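Local coordinates for protein succinate-semialdehyde dehydrogenase (Streptococcus pyogenes MGAS1882, PDB 4YWU) that probably catalyses the NAD(P)-dependent oxidation of succinic semialdehyde to succinate, at residues A259-T264 with A303-A308; E423-G428 with E437-G442. All coordinates share one frame; numbering follows the deposited sequence.

Overall arrangement
From the N terminus, the chain leaves helix 244-256, enters the 259-264 loop, adds strand 268-272 and helix 273-288, and comes back at 303-308. Contact 1 closes that 38-residue excursion, joining the Cys263-bearing loop to the one that enters helix 308-323. Contact 2 opens only later and closes a far shorter loop of eight residues, including the short strands 429-430 and 433-434; it joins the loop after strand 411-414 to the short helix 439-443. The two follow in series, without nesting or crossing. Their centres lie about 23 Å apart, yet Thr264 CG2 packs 3.7 Å from Phe426 CZ, and both contacts touch the bound 4-oxobutanoic acid.

Contact 1. Residues A259-T264 with A303-A308; sequences AGQVCT and APLSSA. With SSN (4-oxobutanoic acid), chain C.
Ala259 starts the contact by turning its methyl onto the 303-308 loop: CB lies 3.7 Å from Ala303 O and also meets the CD2 branch of Leu305. A water bridges the same ends, accepting from Ala303 N at 2.9 Å and more weakly from Ala259 N. Gly260 follows with backbone angles at which a CB would press on the preceding carbonyl, and its O takes a bond from Arg255. Gln261, the centre of an inverse gamma turn, does most of the reaching. Its CG stands beside the backbone N (chi1 -58°) and the chain then runs extended, which carries the amide carbon CD to 3.9 Å from Leu305 CD2 and sets the amide group against the backbone of Ser306. Beyond it the chain leaves the 303-308 loop and faces the carboxylate end of the bound 4-oxobutanoic acid. Val262 CG1 packs against carboxylate O1 at 3.4 Å, Cys263 N donates to the other carboxylate oxygen, O2, over 2.8 Å (155° at the hydrogen), and Thr264 OG1 gives O1 a weak bond. Cys263 SG comes within 3.2 Å of ligand C3. This Gly-Gln-x-Cys loop is the signature of the aldehyde dehydrogenase active site, and Cys263 is probably the family's nucleophile; in relatives the backbone N of that cysteine forms part of the oxyanion hole, the place a carboxylate oxygen takes here.

Contact 2. Residues E423-G428 with E437-G442; sequences ELPFGG and ELSELG. With SSN (4-oxobutanoic acid), chain C.
Phe426 meets Glu437 through its CB, 3.6 Å from Glu437 O, while its ring swings off toward the ligand because CG stands opposite the backbone N (chi1 -164°). The bound 4-oxobutanoic acid approaches that ring obliquely, with O4 3.5 Å from CE1, and Arg140 makes a cation-pi contact with it; Tyr136 and Thr264 pack around the same side chain. The puckered ring of the neighbouring Pro425 has Ser439 OG 3.5 Å from its CB, and that CB also touches a methyl of Leu441, CD1. Leu108 of the second subunit packs on the proline too.

Between the two segments the backbones form a single antiparallel bridge, a hydrogen-bonded pair. Phe426 N donates to Glu437 O at 2.7 Å (157° at the hydrogen), and Glu437 N returns a bond to Phe426 O at 2.8 Å, bent to 141°. Further along, Leu438 CB sits 3.2 Å from Leu424 O and Ser439 CB 3.1 Å from Glu423 O. Ser439 OG accepts from Leu441 N, an ST turn, and Gly442 N bonds to Leu438 O over 3.0 Å, as the chain enters the short, weakly bonded helix of 439-443.

Glu437 OE1 forms a salt bridge with Arg140 NE. The carboxylate probably balances the charge of Arg140 while that arginine also lies against the ring of Phe426, so one cation serves both segments; the ring itself touches the ligand and so lines its pocket.

Contact 1. Residues A259-T264 with A303-A308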
loop_
_atom_site.group_PDB
_atom_site.type_symbol
_atom_site.label_atom_id
_atom_site.label_comp_id
_atom_site.label_asym_id
_atom_site.label_seq_id
_atom_site.Cartn_x
_atom_site.Cartn_y
_atom_site.Cartn_z
ATOM N N ALA A 259 30.978 3.706 3.539
ATOM C CA ALA A 259 31.457 3.107 4.782
ATOM C C ALA A 259 30.521 2.031 5.353
ATOM O O ALA A 259 30.422 1.861 6.575
ATOM C CB ALA A 259 31.714 4.198 5.825
ATOM N N GLY A 260 29.836 1.309 4.472
ATOM C CA GLY A 260 28.937 0.259 4.921
ATOM C C GLY A 260 27.567 0.719 5.392
ATOM O O GLY A 260 26.738 -0.096 5.810
ATOM N N GLN A 261 27.324 2.021 5.328
ATOM C CA GLN A 261 26.051 2.577 5.752
ATOM C C GLN A 261 25.060 2.606 4.578
ATOM O O GLN A 261 24.584 3.659 4.161
ATOM C CB GLN A 261 26.272 3.987 6.305
ATOM C CG GLN A 261 27.237 4.047 7.481
ATOM C CD GLN A 261 27.677 5.463 7.796
ATOM O OE1 GLN A 261 28.243 6.145 6.945
ATOM N NE2 GLN A 261 27.419 5.912 9.018
ATOM N N VAL A 262 24.757 1.431 4.046
ATOM C CA VAL A 262 23.835 1.306 2.931
ATOM C C VAL A 262 22.893 0.156 3.247
ATOM O O VAL A 262 23.337 -0.953 3.532
ATOM C CB VAL A 262 24.590 0.983 1.628
ATOM C CG1 VAL A 262 23.663 1.107 0.431
ATOM C CG2 VAL A 262 25.781 1.902 1.492
ATOM N N CYS A 263 21.593 0.431 3.204
ATOM C CA CYS A 263 20.589 -0.581 3.491
ATOM C C CYS A 263 20.799 -1.795 2.601
ATOM O O CYS A 263 20.515 -2.921 3.007
ATOM C CB CYS A 263 19.186 -0.005 3.298
ATOM S SG CYS A 263 18.792 1.373 4.429
ATOM N N THR A 264 21.309 -1.574 1.394
ATOM C CA THR A 264 21.570 -2.679 0.476
ATOM C C THR A 264 23.043 -3.093 0.444
ATOM O O THR A 264 23.519 -3.696 -0.518
ATOM C CB THR A 264 21.093 -2.359 -0.963
ATOM O OG1 THR A 264 21.386 -0.992 -1.275
ATOM C CG2 THR A 264 19.604 -2.612 -1.093
ATOM N N ALA A 303 35.315 6.693 4.518
ATOM C CA ALA A 303 34.841 7.850 5.257
ATOM C C ALA A 303 34.511 7.552 6.716
ATOM O O ALA A 303 34.374 6.398 7.112
ATOM C CB ALA A 303 33.622 8.420 4.560
ATOM N N PRO A 304 34.409 8.599 7.550
ATOM C CA PRO A 304 34.079 8.333 8.951
ATOM C C PRO A 304 32.575 8.108 8.978
ATOM O O PRO A 304 31.893 8.411 7.997
ATOM C CB PRO A 304 34.492 9.624 9.649
ATOM C CG PRO A 304 34.186 10.655 8.629
ATOM C CD PRO A 304 34.700 10.030 7.340
ATOM N N LEU A 305 32.045 7.571 10.068
ATOM C CA LEU A 305 30.605 7.351 10.130
ATOM C C LEU A 305 29.908 8.693 10.324
ATOM O O LEU A 305 30.548 9.689 10.662
ATOM C CB LEU A 305 30.255 6.383 11.255
ATOM C CG LEU A 305 31.000 5.048 11.181
ATOM C CD1 LEU A 305 30.406 4.102 12.195
ATOM C CD2 LEU A 305 30.893 4.456 9.789
ATOM N N SER A 306 28.598 8.711 10.104
ATOM C CA SER A 306 27.809 9.937 10.198
ATOM C C SER A 306 27.711 10.614 11.566
ATOM O O SER A 306 27.396 11.809 11.641
ATOM C CB SER A 306 26.399 9.674 9.666
ATOM O OG SER A 306 25.731 8.706 10.454
ATOM N N SER A 307 27.961 9.875 12.645
ATOM C CA SER A 307 27.881 10.476 13.974
ATOM C C SER A 307 28.584 9.650 15.031
ATOM O O SER A 307 28.907 8.487 14.805
ATOM C CB SER A 307 26.424 10.665 14.392
ATOM O OG SER A 307 25.845 9.430 14.772
ATOM N N ALA A 308 28.823 10.262 16.186
ATOM C CA ALA A 308 29.470 9.574 17.290
ATOM C C ALA A 308 28.636 8.352 17.661
ATOM O O ALA A 308 29.153 7.236 17.718
ATOM C CB ALA A 308 29.595 10.501 18.479
HETATM C C1 SSN C . 19.947 2.541 0.834
HETATM O O1 SSN C . 20.329 1.777 -0.102
HETATM C C2 SSN C . 18.655 3.339 0.746
HETATM O O2 SSN C . 20.644 2.649 1.867
HETATM C C3 SSN C . 17.678 2.951 1.850
HETATM C C4 SSN C . 16.404 2.421 1.199
HETATM O O4 SSN C . 15.763 1.478 1.653
HETATM O O HOH W 1 33.499 5.507 2.546
#

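Contact 2. Residues E423-G428 with E437-G442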
loop_
_atom_site.group_PDB
_atom_site.type_symbol
_atom_site.label_atom_id
_atom_site.label_comp_id
_atom_site.label_asym_id
_atom_site.label_seq_id
_atom_site.Cartn_x
_atom_site.Cartn_y
_atom_site.Cartn_z
ATOM N N GLU A 423 14.845 3.561 -13.359
ATOM C CA GLU A 423 13.941 2.651 -14.053
ATOM C C GLU A 423 13.733 1.351 -13.289
ATOM O O GLU A 423 12.887 0.538 -13.655
ATOM C CB GLU A 423 14.481 2.332 -15.454
ATOM C CG GLU A 423 15.893 1.757 -15.466
ATOM C CD GLU A 423 16.975 2.822 -15.627
ATOM O OE1 GLU A 423 16.945 3.832 -14.889
ATOM O OE2 GLU A 423 17.863 2.642 -16.494
ATOM N N LEU A 424 14.512 1.156 -12.231
ATOM C CA LEU A 424 14.421 -0.060 -11.430
ATOM C C LEU A 424 13.682 0.147 -10.109
ATOM O O LEU A 424 13.980 1.070 -9.346
ATOM C CB LEU A 424 15.819 -0.608 -11.134
ATOM C CG LEU A 424 16.692 -0.973 -12.334
ATOM C CD1 LEU A 424 18.099 -1.327 -11.864
ATOM C CD2 LEU A 424 16.065 -2.131 -13.080
ATOM N N PRO A 425 12.703 -0.720 -9.826
ATOM C CA PRO A 425 11.931 -0.625 -8.585
ATOM C C PRO A 425 12.797 -0.962 -7.375
ATOM O O PRO A 425 13.575 -1.922 -7.402
ATOM C CB PRO A 425 10.805 -1.637 -8.800
ATOM C CG PRO A 425 11.438 -2.657 -9.708
ATOM C CD PRO A 425 12.197 -1.805 -10.687
ATOM N N PHE A 426 12.664 -0.166 -6.319
ATOM C CA PHE A 426 13.443 -0.378 -5.111
ATOM C C PHE A 426 12.510 -0.655 -3.943
ATOM O O PHE A 426 11.551 0.082 -3.719
ATOM C CB PHE A 426 14.295 0.861 -4.835
ATOM C CG PHE A 426 15.405 0.634 -3.849
ATOM C CD1 PHE A 426 15.135 0.472 -2.491
ATOM C CD2 PHE A 426 16.730 0.606 -4.276
ATOM C CE1 PHE A 426 16.168 0.287 -1.572
ATOM C CE2 PHE A 426 17.771 0.421 -3.366
ATOM C CZ PHE A 426 17.490 0.264 -2.013
ATOM N N GLY A 427 12.784 -1.726 -3.204
ATOM C CA GLY A 427 11.943 -2.064 -2.068
ATOM C C GLY A 427 12.146 -3.495 -1.618
ATOM O O GLY A 427 12.730 -4.291 -2.343
ATOM N N GLY A 428 11.668 -3.832 -0.427
ATOM C CA GLY A 428 11.838 -5.191 0.053
ATOM C C GLY A 428 10.631 -5.745 0.781
ATOM O O GLY A 428 9.548 -5.150 0.740
ATOM N N GLU A 437 9.750 1.972 -4.706
ATOM C CA GLU A 437 10.078 3.328 -5.117
ATOM C C GLU A 437 10.838 3.226 -6.419
ATOM O O GLU A 437 11.455 2.200 -6.692
ATOM C CB GLU A 437 10.926 4.026 -4.065
ATOM C CG GLU A 437 10.196 4.237 -2.762
ATOM C CD GLU A 437 10.873 5.267 -1.884
ATOM O OE1 GLU A 437 12.048 5.587 -2.161
ATOM O OE2 GLU A 437 10.238 5.751 -0.919
ATOM N N LEU A 438 10.782 4.282 -7.224
ATOM C CA LEU A 438 11.449 4.334 -8.530
ATOM C C LEU A 438 10.711 3.496 -9.567
ATOM O O LEU A 438 9.803 2.731 -9.228
ATOM C CB LEU A 438 12.928 3.935 -8.423
ATOM C CG LEU A 438 13.792 4.878 -7.579
ATOM C CD1 LEU A 438 15.252 4.454 -7.669
ATOM C CD2 LEU A 438 13.622 6.313 -8.071
ATOM N N SER A 439 11.118 3.636 -10.826
ATOM C CA SER A 439 10.479 2.948 -11.947
ATOM C C SER A 439 9.002 3.351 -11.942
ATOM O O SER A 439 8.593 4.230 -11.177
ATOM C CB SER A 439 10.604 1.434 -11.783
ATOM O OG SER A 439 9.640 0.930 -10.871
ATOM N N GLU A 440 8.196 2.720 -12.786
ATOM C CA GLU A 440 6.781 3.059 -12.834
ATOM C C GLU A 440 6.022 2.649 -11.574
ATOM O O GLU A 440 5.025 3.273 -11.223
ATOM C CB GLU A 440 6.129 2.428 -14.059
ATOM C CG GLU A 440 4.627 2.580 -14.086
ATOM C CD GLU A 440 4.081 2.785 -15.489
ATOM O OE1 GLU A 440 4.559 2.100 -16.427
ATOM O OE2 GLU A 440 3.163 3.625 -15.641
ATOM N N LEU A 441 6.492 1.611 -10.891
ATOM C CA LEU A 441 5.832 1.142 -9.677
ATOM C C LEU A 441 5.809 2.192 -8.562
ATOM O O LEU A 441 4.780 2.407 -7.923
ATOM C CB LEU A 441 6.507 -0.139 -9.176
ATOM C CG LEU A 441 6.609 -1.295 -10.181
ATOM C CD1 LEU A 441 6.971 -2.578 -9.445
ATOM C CD2 LEU A 441 5.283 -1.478 -10.907
ATOM N N GLY A 442 6.942 2.846 -8.326
ATOM C CA GLY A 442 6.988 3.861 -7.289
ATOM C C GLY A 442 6.201 5.098 -7.681
ATOM O O GLY A 442 5.801 5.898 -6.828
HETATM C C1 SSN C . 19.947 2.541 0.834
HETATM O O1 SSN C . 20.329 1.777 -0.102
HETATM C C2 SSN C . 18.655 3.339 0.746
HETATM O O2 SSN C . 20.644 2.649 1.867
HETATM C C3 SSN C . 17.678 2.951 1.850
HETATM C C4 SSN C . 16.404 2.421 1.199
HETATM O O4 SSN C . 15.763 1.478 1.653
#